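Probable branched-chain-amino-acid aminotransferase (PDB 3CSW) probably catalyses the reversible, pyridoxal-phosphate-dependent transfer of the amino group of leucine, isoleucine or valine to 2-oxoglutarate. Local coordinates at residues A155-I166 with E176-L184; G202-K210 with F236-V244. All blocks are in the same frame, centred on the assembly; numbering follows the deposited sequence.

In the fold
Contacts 1 and 2 are both buried, and both end at the pyridoxal phosphate. Contact 1 serves the pyridine ring and contact 2 the phosphate. Their chemistry differs accordingly. In 155-166 with 176-184 a buried carboxylate and an arginine hold a loop by direct hydrogen bonds. In 202-210 with 236-244 a helix lies on a sheet through threonine and valine side chains, and the polar links run through the phosphate and a water. The two share one sheet, in which strands 181-186 and 234-239 are neighbours. Asn181 O bonds to Thr238 N there, and Tyr163 OH reaches His239 NE2. Their centres are about 14 Å apart.

Contact 1: A155-I166 with E176-L184; sequences ARREIVDCYDVI and EGSFSNVFL. With PLP (pyridoxal-5'-phosphate), chain E.
Asp164 lies flat against the ring of Phe179. The carboxylate and ring planes are 16° apart, and OD2 of Asp164 sits over the ring centre. The same carboxylate holds the loop 178-180. Asp164 OD1 accepts from Ser178 OG at 2.6 Å, on the syn side, somewhat out of the plane. Asp164 OD2 accepts from Ser180 OG at 2.7 Å through the anti lone pair, and from Phe179 N on the syn side, again off the plane. The Asp164 CG is turned opposite its own backbone N (chi1 -162°), which carries both oxygens into the loop. These donors, with the Val165 N amide on OD1, would favour the ionised form of this buried carboxylate. At the edge of the Phe179 ring, near its plane, stand Tyr163 O and Ile159 CD1. The Tyr163 side chain crosses that of Phe179 at about a right angle, with Tyr163 CE2 3.7 Å from Phe179 CZ; its hydroxyl bonds to His239. Arg156 comes side-on to Ser178 O with NE and NH2 (2.9 Å from NH2), its guanidinium nearly perpendicular to the Phe179 ring. Glu176 OE1 accepts from PLP N1 at 2.8 Å, while OE2 pairs with Arg134. A glutamate bonded to the pyridine nitrogen is characteristic of the cofactor site of class-IV aminotransferases.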
loop_
_atom_site.group_PDB
_atom_site.type_symbol
_atom_site.label_atom_id
_atom_site.label_comp_id
_atom_site.label_asym_id
_atom_site.label_seq_id
_atom_site.Cartn_x
_atom_site.Cartn_y
_atom_site.Cartn_z
ATOM N N ALA A 155 -16.588 -4.157 10.587
ATOM C CA ALA A 155 -16.642 -5.577 10.196
ATOM C C ALA A 155 -17.690 -6.367 10.977
ATOM O O ALA A 155 -18.387 -7.211 10.408
ATOM C CB ALA A 155 -15.234 -6.246 10.325
ATOM N N ARG A 156 -17.806 -6.113 12.272
ATOM C CA ARG A 156 -18.826 -6.778 13.070
ATOM C C ARG A 156 -20.236 -6.454 12.617
ATOM O O ARG A 156 -21.113 -7.285 12.773
ATOM C CB ARG A 156 -18.694 -6.453 14.555
ATOM C CG ARG A 156 -17.436 -7.010 15.114
ATOM C CD ARG A 156 -17.503 -7.286 16.555
ATOM N NE ARG A 156 -16.207 -7.763 17.003
ATOM C CZ ARG A 156 -15.766 -7.692 18.252
ATOM N NH1 ARG A 156 -16.533 -7.208 19.206
ATOM N NH2 ARG A 156 -14.550 -8.113 18.555
ATOM N N ARG A 157 -20.450 -5.272 12.045
ATOM C CA ARG A 157 -21.761 -4.912 11.516
ATOM C C ARG A 157 -22.135 -5.685 10.248
ATOM O O ARG A 157 -23.278 -5.626 9.801
ATOM C CB ARG A 157 -21.849 -3.406 11.257
ATOM C CG ARG A 157 -21.795 -2.578 12.541
ATOM C CD ARG A 157 -21.855 -1.085 12.260
ATOM N NE ARG A 157 -23.158 -0.634 11.777
ATOM C CZ ARG A 157 -24.193 -0.328 12.555
ATOM N NH1 ARG A 157 -24.102 -0.412 13.871
ATOM N NH2 ARG A 157 -25.332 0.062 12.000
ATOM N N GLU A 158 -21.163 -6.386 9.673
ATOM C CA GLU A 158 -21.374 -7.257 8.512
ATOM C C GLU A 158 -21.805 -8.673 8.872
ATOM O O GLU A 158 -22.140 -9.441 7.996
ATOM C CB GLU A 158 -20.087 -7.364 7.690
ATOM C CG GLU A 158 -19.629 -6.070 7.054
ATOM C CD GLU A 158 -18.349 -6.255 6.234
ATOM O OE1 GLU A 158 -17.597 -7.209 6.499
ATOM O OE2 GLU A 158 -18.093 -5.433 5.343
ATOM N N ILE A 159 -21.791 -9.034 10.145
ATOM C CA ILE A 159 -22.131 -10.394 10.527
ATOM C C ILE A 159 -23.654 -10.517 10.516
ATOM O O ILE A 159 -24.305 -10.136 11.483
ATOM C CB ILE A 159 -21.556 -10.787 11.911
ATOM C CG1 ILE A 159 -20.036 -10.569 11.966
ATOM C CG2 ILE A 159 -21.919 -12.228 12.209
ATOM C CD1 ILE A 159 -19.486 -10.544 13.402
ATOM N N VAL A 160 -24.214 -11.011 9.405
ATOM C CA VAL A 160 -25.659 -11.165 9.246
ATOM C C VAL A 160 -26.022 -12.644 9.050
ATOM O O VAL A 160 -26.670 -13.235 9.914
ATOM C CB VAL A 160 -26.250 -10.277 8.101
ATOM C CG1 VAL A 160 -27.745 -10.344 8.118
ATOM C CG2 VAL A 160 -25.829 -8.843 8.269
ATOM N N ASP A 161 -25.649 -13.256 7.932
ATOM C CA ASP A 161 -25.910 -14.695 7.790
ATOM C C ASP A 161 -24.618 -15.494 7.849
ATOM O O ASP A 161 -24.333 -16.338 7.004
ATOM C CB ASP A 161 -26.778 -15.061 6.580
ATOM C CG ASP A 161 -26.272 -14.496 5.285
ATOM O OD1 ASP A 161 -25.283 -13.702 5.298
ATOM O OD2 ASP A 161 -26.912 -14.854 4.250
ATOM N N CYS A 162 -23.845 -15.209 8.888
ATOM C CA CYS A 162 -22.631 -15.944 9.171
ATOM C C CYS A 162 -22.286 -15.776 10.643
ATOM O O CYS A 162 -22.921 -15.017 11.378
ATOM C CB CYS A 162 -21.488 -15.519 8.222
ATOM S SG CYS A 162 -21.011 -13.804 8.336
ATOM N N TYR A 163 -21.292 -16.528 11.074
ATOM C CA TYR A 163 -20.830 -16.494 12.445
ATOM C C TYR A 163 -19.811 -15.377 12.719
ATOM O O TYR A 163 -19.856 -14.718 13.736
ATOM C CB TYR A 163 -20.186 -17.849 12.732
ATOM C CG TYR A 163 -19.741 -18.047 14.136
ATOM C CD1 TYR A 163 -20.651 -18.460 15.116
ATOM C CD2 TYR A 163 -18.406 -17.891 14.493
ATOM C CE1 TYR A 163 -20.236 -18.694 16.425
ATOM C CE2 TYR A 163 -17.981 -18.116 15.811
ATOM C CZ TYR A 163 -18.898 -18.506 16.770
ATOM O OH TYR A 163 -18.474 -18.729 18.072
ATOM N N ASP A 164 -18.834 -15.244 11.839
ATOM C CA ASP A 164 -17.854 -14.164 11.894
ATOM C C ASP A 164 -17.449 -13.861 10.452
ATOM O O ASP A 164 -17.696 -14.659 9.558
ATOM C CB ASP A 164 -16.646 -14.578 12.756
ATOM C CG ASP A 164 -15.794 -13.387 13.224
ATOM O OD1 ASP A 164 -16.150 -12.232 12.924
ATOM O OD2 ASP A 164 -14.753 -13.603 13.894
ATOM N N VAL A 165 -16.879 -12.680 10.226
ATOM C CA VAL A 165 -16.315 -12.284 8.933
ATOM C C VAL A 165 -14.771 -12.288 9.038
ATOM O O VAL A 165 -14.217 -12.008 10.092
ATOM C CB VAL A 165 -16.840 -10.906 8.445
ATOM C CG1 VAL A 165 -18.340 -10.992 8.099
ATOM C CG2 VAL A 165 -16.551 -9.779 9.466
ATOM N N ILE A 166 -14.097 -12.649 7.942
ATOM C CA ILE A 166 -12.643 -12.714 7.882
ATOM C C ILE A 166 -12.056 -11.422 7.270
ATOM O O ILE A 166 -12.308 -11.096 6.107
ATOM C CB ILE A 166 -12.197 -13.959 7.071
ATOM C CG1 ILE A 166 -12.918 -15.235 7.573
ATOM C CG2 ILE A 166 -10.700 -14.114 7.073
ATOM C CD1 ILE A 166 -12.900 -15.510 9.073
ATOM N N GLU A 176 -7.464 -12.055 10.418
ATOM C CA GLU A 176 -8.248 -12.696 11.427
ATOM C C GLU A 176 -9.726 -12.397 11.254
ATOM O O GLU A 176 -10.096 -11.581 10.444
ATOM C CB GLU A 176 -7.780 -12.198 12.804
ATOM C CG GLU A 176 -7.922 -10.692 13.023
ATOM C CD GLU A 176 -6.982 -10.151 14.088
ATOM O OE1 GLU A 176 -6.995 -10.653 15.224
ATOM O OE2 GLU A 176 -6.228 -9.207 13.792
ATOM N N GLY A 177 -10.567 -13.048 12.058
ATOM C CA GLY A 177 -11.972 -12.691 12.129
ATOM C C GLY A 177 -12.161 -11.414 12.940
ATOM O O GLY A 177 -11.240 -10.982 13.621
ATOM N N SER A 178 -13.374 -10.835 12.888
ATOM C CA SER A 178 -13.725 -9.626 13.670
ATOM C C SER A 178 -13.650 -9.821 15.202
ATOM O O SER A 178 -13.499 -8.850 15.953
ATOM C CB SER A 178 -15.095 -9.055 13.247
ATOM O OG SER A 178 -16.201 -9.800 13.746
ATOM N N PHE A 179 -13.745 -11.067 15.660
ATOM C CA PHE A 179 -13.665 -11.379 17.096
ATOM C C PHE A 179 -12.939 -12.715 17.382
ATOM O O PHE A 179 -13.029 -13.229 18.500
ATOM C CB PHE A 179 -15.069 -11.382 17.750
ATOM C CG PHE A 179 -16.030 -12.453 17.213
ATOM C CD1 PHE A 179 -16.030 -13.758 17.734
ATOM C CD2 PHE A 179 -16.975 -12.144 16.225
ATOM C CE1 PHE A 179 -16.915 -14.717 17.254
ATOM C CE2 PHE A 179 -17.875 -13.109 15.747
ATOM C CZ PHE A 179 -17.829 -14.409 16.260
ATOM N N SER A 180 -12.207 -13.244 16.396
ATOM C CA SER A 180 -11.539 -14.536 16.507
ATOM C C SER A 180 -10.264 -14.570 15.686
ATOM O O SER A 180 -10.086 -13.745 14.840
ATOM C CB SER A 180 -12.469 -15.645 15.983
ATOM O OG SER A 180 -12.874 -15.422 14.619
ATOM N N ASN A 181 -9.381 -15.534 15.958
ATOM C CA ASN A 181 -8.261 -15.840 15.077
ATOM C C ASN A 181 -8.600 -17.022 14.147
ATOM O O ASN A 181 -9.521 -17.807 14.415
ATOM C CB ASN A 181 -6.983 -16.113 15.857
ATOM C CG ASN A 181 -6.434 -14.874 16.558
ATOM O OD1 ASN A 181 -6.518 -14.760 17.788
ATOM N ND2 ASN A 181 -5.858 -13.949 15.787
ATOM N N VAL A 182 -7.863 -17.112 13.039
ATOM C CA VAL A 182 -8.074 -18.103 11.971
ATOM C C VAL A 182 -6.928 -19.109 11.874
ATOM O O VAL A 182 -5.757 -18.754 11.902
ATOM C CB VAL A 182 -8.226 -17.374 10.597
ATOM C CG1 VAL A 182 -8.294 -18.374 9.370
ATOM C CG2 VAL A 182 -9.454 -16.453 10.656
ATOM N N PHE A 183 -7.309 -20.373 11.755
ATOM C CA PHE A 183 -6.398 -21.448 11.484
ATOM C C PHE A 183 -6.903 -22.232 10.267
ATOM O O PHE A 183 -8.116 -22.306 10.015
ATOM C CB PHE A 183 -6.338 -22.416 12.682
ATOM C CG PHE A 183 -5.623 -21.880 13.892
ATOM C CD1 PHE A 183 -6.238 -20.969 14.733
ATOM C CD2 PHE A 183 -4.344 -22.326 14.217
ATOM C CE1 PHE A 183 -5.598 -20.497 15.870
ATOM C CE2 PHE A 183 -3.694 -21.856 15.339
ATOM C CZ PHE A 183 -4.329 -20.941 16.177
ATOM N N LEU A 184 -5.962 -22.800 9.512
ATOM C CA LEU A 184 -6.293 -23.721 8.429
ATOM C C LEU A 184 -5.431 -24.969 8.545
ATOM O O LEU A 184 -4.383 -24.974 9.200
ATOM C CB LEU A 184 -6.179 -23.075 7.036
ATOM C CG LEU A 184 -4.826 -22.605 6.513
ATOM C CD1 LEU A 184 -4.856 -22.574 5.018
ATOM C CD2 LEU A 184 -4.453 -21.230 7.071
HETATM N N1 PLP E . -9.163 -11.039 16.903
HETATM C C2 PLP E . -9.903 -9.926 17.289
HETATM C C2A PLP E . -10.019 -8.796 16.314
HETATM C C3 PLP E . -10.516 -9.893 18.561
HETATM O O3 PLP E . -11.322 -8.842 18.930
HETATM C C4 PLP E . -10.368 -10.997 19.435
HETATM C C4A PLP E . -11.063 -11.016 20.769
HETATM O O4A PLP E . -12.256 -11.364 20.846
HETATM C C5 PLP E . -9.621 -12.112 19.019
HETATM C C6 PLP E . -9.019 -12.113 17.759
HETATM C C5A PLP E . -9.618 -13.401 19.810
HETATM O O4P PLP E . -8.671 -13.328 20.866
HETATM P P PLP E . -8.804 -14.216 22.228
HETATM O O1P PLP E . -7.815 -13.692 23.288
HETATM O O2P PLP E . -8.489 -15.652 21.918
HETATM O O3P PLP E . -10.250 -14.057 22.679
#

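Contact 2: G202-K210 with F236-V244; sequences GITRENVIK and FLTHTSAGV. With PLP (pyridoxal-5'-phosphate), chain E.
Thr204 faces Thr238 and the chain at His239 and Thr240, where helix 203-214 starts over the sheet. Gly202 is the N-cap residue, and its CA lies beside the phosphate ester oxygen. Ile203 N then gives a hydrogen bond to PLP O1P at 2.9 Å. Thr204 binds PLP O2P twice, through N and through OG1 (2.7 Å). Its OG1 lies beside the backbone N (chi1 -40°), which brings both donors to one oxygen. The methyl CG2 of Thr204, anti to the backbone N, lies 3.7 Å from Thr238 CB. Arg205 N donates to a water that also meets Thr238 OG1 and donates to PLP O2P, linking helix, strand and phosphate. One turn on, Val208 makes the apolar end of the contact. Val208 CG1 meets the edge of the Phe236 ring at CZ, 3.9 Å away, and its CG2 touches Thr238 CG2 and Val244 CG2. From the loop after strand 234-239, Thr240 adds N and OG1, with Thr240 OG1 2.8 Å from PLP O3P. Arg62 gives a further hydrogen bond to the cofactor. The whole is a phosphate-binding cup at a helix N-terminus, whose dipole probably favours the anion, as in other fold-type IV pyridoxal-phosphate enzymes.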
loop_
_atom_site.group_PDB
_atom_site.type_symbol
_atom_site.label_atom_id
_atom_site.label_comp_id
_atom_site.label_asym_id
_atom_site.label_seq_id
_atom_site.Cartn_x
_atom_site.Cartn_y
_atom_site.Cartn_z
ATOM N N GLY A 202 -4.260 -13.471 20.004
ATOM C CA GLY A 202 -5.288 -14.064 20.822
ATOM C C GLY A 202 -4.749 -15.108 21.786
ATOM O O GLY A 202 -3.834 -15.883 21.448
ATOM N N ILE A 203 -5.312 -15.102 22.983
ATOM C CA ILE A 203 -4.975 -16.065 24.037
ATOM C C ILE A 203 -5.449 -17.500 23.710
ATOM O O ILE A 203 -4.773 -18.460 24.082
ATOM C CB ILE A 203 -5.515 -15.584 25.410
ATOM C CG1 ILE A 203 -4.748 -14.307 25.795
ATOM C CG2 ILE A 203 -5.451 -16.734 26.478
ATOM C CD1 ILE A 203 -5.271 -13.562 26.975
ATOM N N THR A 204 -6.582 -17.646 23.012
ATOM C CA THR A 204 -7.038 -18.980 22.544
ATOM C C THR A 204 -6.100 -19.519 21.466
ATOM O O THR A 204 -5.708 -20.677 21.483
ATOM C CB THR A 204 -8.487 -18.958 21.979
ATOM O OG1 THR A 204 -9.311 -18.118 22.789
ATOM C CG2 THR A 204 -9.097 -20.384 21.913
ATOM N N ARG A 205 -5.762 -18.656 20.514
ATOM C CA ARG A 205 -4.767 -18.962 19.484
ATOM C C ARG A 205 -3.458 -19.514 20.073
ATOM O O ARG A 205 -2.959 -20.525 19.643
ATOM C CB ARG A 205 -4.509 -17.680 18.679
ATOM C CG ARG A 205 -3.343 -17.708 17.691
ATOM C CD ARG A 205 -2.989 -16.317 17.239
ATOM N NE ARG A 205 -1.977 -16.355 16.197
ATOM C CZ ARG A 205 -0.667 -16.408 16.428
ATOM N NH1 ARG A 205 -0.194 -16.414 17.673
ATOM N NH2 ARG A 205 0.168 -16.438 15.405
ATOM N N GLU A 206 -2.894 -18.806 21.029
ATOM C CA GLU A 206 -1.664 -19.173 21.688
ATOM C C GLU A 206 -1.764 -20.576 22.283
ATOM O O GLU A 206 -0.879 -21.400 22.058
ATOM C CB GLU A 206 -1.397 -18.118 22.770
ATOM C CG GLU A 206 -0.235 -18.288 23.731
ATOM C CD GLU A 206 -0.425 -17.322 24.942
ATOM O OE1 GLU A 206 -0.364 -16.069 24.776
ATOM O OE2 GLU A 206 -0.715 -17.823 26.043
ATOM N N ASN A 207 -2.845 -20.836 23.024
ATOM C CA ASN A 207 -3.107 -22.142 23.633
ATOM C C ASN A 207 -3.265 -23.269 22.635
ATOM O O ASN A 207 -2.793 -24.390 22.885
ATOM C CB ASN A 207 -4.335 -22.081 24.541
ATOM C CG ASN A 207 -4.003 -21.551 25.928
ATOM O OD1 ASN A 207 -3.238 -22.165 26.674
ATOM N ND2 ASN A 207 -4.604 -20.437 26.290
ATOM N N VAL A 208 -3.917 -22.975 21.504
ATOM C CA VAL A 208 -4.115 -23.965 20.443
ATOM C C VAL A 208 -2.780 -24.327 19.787
ATOM O O VAL A 208 -2.561 -25.488 19.488
ATOM C CB VAL A 208 -5.162 -23.485 19.404
ATOM C CG1 VAL A 208 -5.191 -24.387 18.155
ATOM C CG2 VAL A 208 -6.555 -23.413 20.082
ATOM N N ILE A 209 -1.896 -23.347 19.590
ATOM C CA ILE A 209 -0.549 -23.597 19.033
ATOM C C ILE A 209 0.240 -24.544 19.952
ATOM O O ILE A 209 0.859 -25.534 19.488
ATOM C CB ILE A 209 0.226 -22.266 18.766
ATOM C CG1 ILE A 209 -0.427 -21.513 17.602
ATOM C CG2 ILE A 209 1.718 -22.522 18.433
ATOM C CD1 ILE A 209 0.041 -20.082 17.417
ATOM N N LYS A 210 0.181 -24.275 21.258
ATOM C CA LYS A 210 0.821 -25.141 22.250
ATOM C C LYS A 210 0.194 -26.527 22.303
ATOM O O LYS A 210 0.898 -27.526 22.462
ATOM C CB LYS A 210 0.787 -24.490 23.636
ATOM C CG LYS A 210 1.571 -23.207 23.680
ATOM C CD LYS A 210 1.710 -22.661 25.084
ATOM C CE LYS A 210 2.112 -21.176 25.030
ATOM N NZ LYS A 210 3.001 -20.764 26.145
ATOM N N PHE A 236 -10.764 -23.445 10.923
ATOM C CA PHE A 236 -11.446 -23.186 12.200
ATOM C C PHE A 236 -11.050 -21.828 12.786
ATOM O O PHE A 236 -10.046 -21.219 12.367
ATOM C CB PHE A 236 -11.264 -24.338 13.216
ATOM C CG PHE A 236 -9.845 -24.511 13.780
ATOM C CD1 PHE A 236 -9.415 -23.757 14.871
ATOM C CD2 PHE A 236 -8.985 -25.480 13.266
ATOM C CE1 PHE A 236 -8.139 -23.932 15.405
ATOM C CE2 PHE A 236 -7.711 -25.669 13.796
ATOM C CZ PHE A 236 -7.286 -24.882 14.871
ATOM N N LEU A 237 -11.873 -21.367 13.732
ATOM C CA LEU A 237 -11.678 -20.117 14.438
ATOM C C LEU A 237 -11.376 -20.381 15.900
ATOM O O LEU A 237 -11.754 -21.420 16.447
ATOM C CB LEU A 237 -12.935 -19.246 14.363
ATOM C CG LEU A 237 -13.589 -19.022 13.006
ATOM C CD1 LEU A 237 -14.916 -18.261 13.168
ATOM C CD2 LEU A 237 -12.615 -18.315 12.041
ATOM N N THR A 238 -10.712 -19.428 16.545
ATOM C CA THR A 238 -10.465 -19.503 17.980
ATOM C C THR A 238 -10.842 -18.175 18.650
ATOM O O THR A 238 -10.461 -17.115 18.185
ATOM C CB THR A 238 -8.962 -19.851 18.285
ATOM O OG1 THR A 238 -8.106 -18.796 17.828
ATOM C CG2 THR A 238 -8.543 -21.153 17.614
ATOM N N HIS A 239 -11.592 -18.234 19.741
ATOM C CA HIS A 239 -11.870 -17.047 20.551
ATOM C C HIS A 239 -12.242 -17.450 21.981
ATOM O O HIS A 239 -12.626 -18.572 22.227
ATOM C CB HIS A 239 -12.939 -16.133 19.903
ATOM C CG HIS A 239 -14.286 -16.764 19.717
ATOM N ND1 HIS A 239 -15.361 -16.494 20.546
ATOM C CD2 HIS A 239 -14.743 -17.624 18.778
ATOM C CE1 HIS A 239 -16.416 -17.171 20.128
ATOM N NE2 HIS A 239 -16.071 -17.868 19.063
ATOM N N THR A 240 -12.123 -16.515 22.915
ATOM C CA THR A 240 -12.292 -16.789 24.334
ATOM C C THR A 240 -13.552 -17.589 24.712
ATOM O O THR A 240 -13.464 -18.614 25.412
ATOM C CB THR A 240 -12.247 -15.466 25.181
ATOM O OG1 THR A 240 -10.896 -14.977 25.263
ATOM C CG2 THR A 240 -12.741 -15.709 26.579
ATOM N N SER A 241 -14.717 -17.131 24.255
ATOM C CA SER A 241 -15.965 -17.693 24.754
ATOM C C SER A 241 -16.167 -19.137 24.367
ATOM O O SER A 241 -16.597 -19.919 25.204
ATOM C CB SER A 241 -17.186 -16.833 24.360
ATOM O OG SER A 241 -17.285 -16.666 22.959
ATOM N N ALA A 242 -15.800 -19.494 23.138
ATOM C CA ALA A 242 -16.132 -20.783 22.568
ATOM C C ALA A 242 -14.958 -21.744 22.388
ATOM O O ALA A 242 -15.183 -22.930 22.243
ATOM C CB ALA A 242 -16.857 -20.577 21.222
ATOM N N GLY A 243 -13.717 -21.261 22.400
ATOM C CA GLY A 243 -12.554 -22.135 22.196
ATOM C C GLY A 243 -12.305 -22.387 20.710
ATOM O O GLY A 243 -12.146 -21.434 19.956
ATOM N N VAL A 244 -12.291 -23.653 20.289
ATOM C CA VAL A 244 -12.111 -24.004 18.863
ATOM C C VAL A 244 -13.469 -24.105 18.170
ATOM O O VAL A 244 -14.340 -24.816 18.636
ATOM C CB VAL A 244 -11.327 -25.324 18.681
ATOM C CG1 VAL A 244 -11.329 -25.777 17.203
ATOM C CG2 VAL A 244 -9.916 -25.185 19.213
HETATM N N1 PLP E . -9.163 -11.039 16.903
HETATM C C2 PLP E . -9.903 -9.926 17.289
HETATM C C2A PLP E . -10.019 -8.796 16.314
HETATM C C3 PLP E . -10.516 -9.893 18.561
HETATM O O3 PLP E . -11.322 -8.842 18.930
HETATM C C4 PLP E . -10.368 -10.997 19.435
HETATM C C4A PLP E . -11.063 -11.016 20.769
HETATM O O4A PLP E . -12.256 -11.364 20.846
HETATM C C5 PLP E . -9.621 -12.112 19.019
HETATM C C6 PLP E . -9.019 -12.113 17.759
HETATM C C5A PLP E . -9.618 -13.401 19.810
HETATM O O4P PLP E . -8.671 -13.328 20.866
HETATM P P PLP E . -8.804 -14.216 22.228
HETATM O O1P PLP E . -7.815 -13.692 23.288
HETATM O O2P PLP E . -8.489 -15.652 21.918
HETATM O O3P PLP E . -10.250 -14.057 22.679
HETATM O O HOH W 1 -7.656 -16.555 19.513
#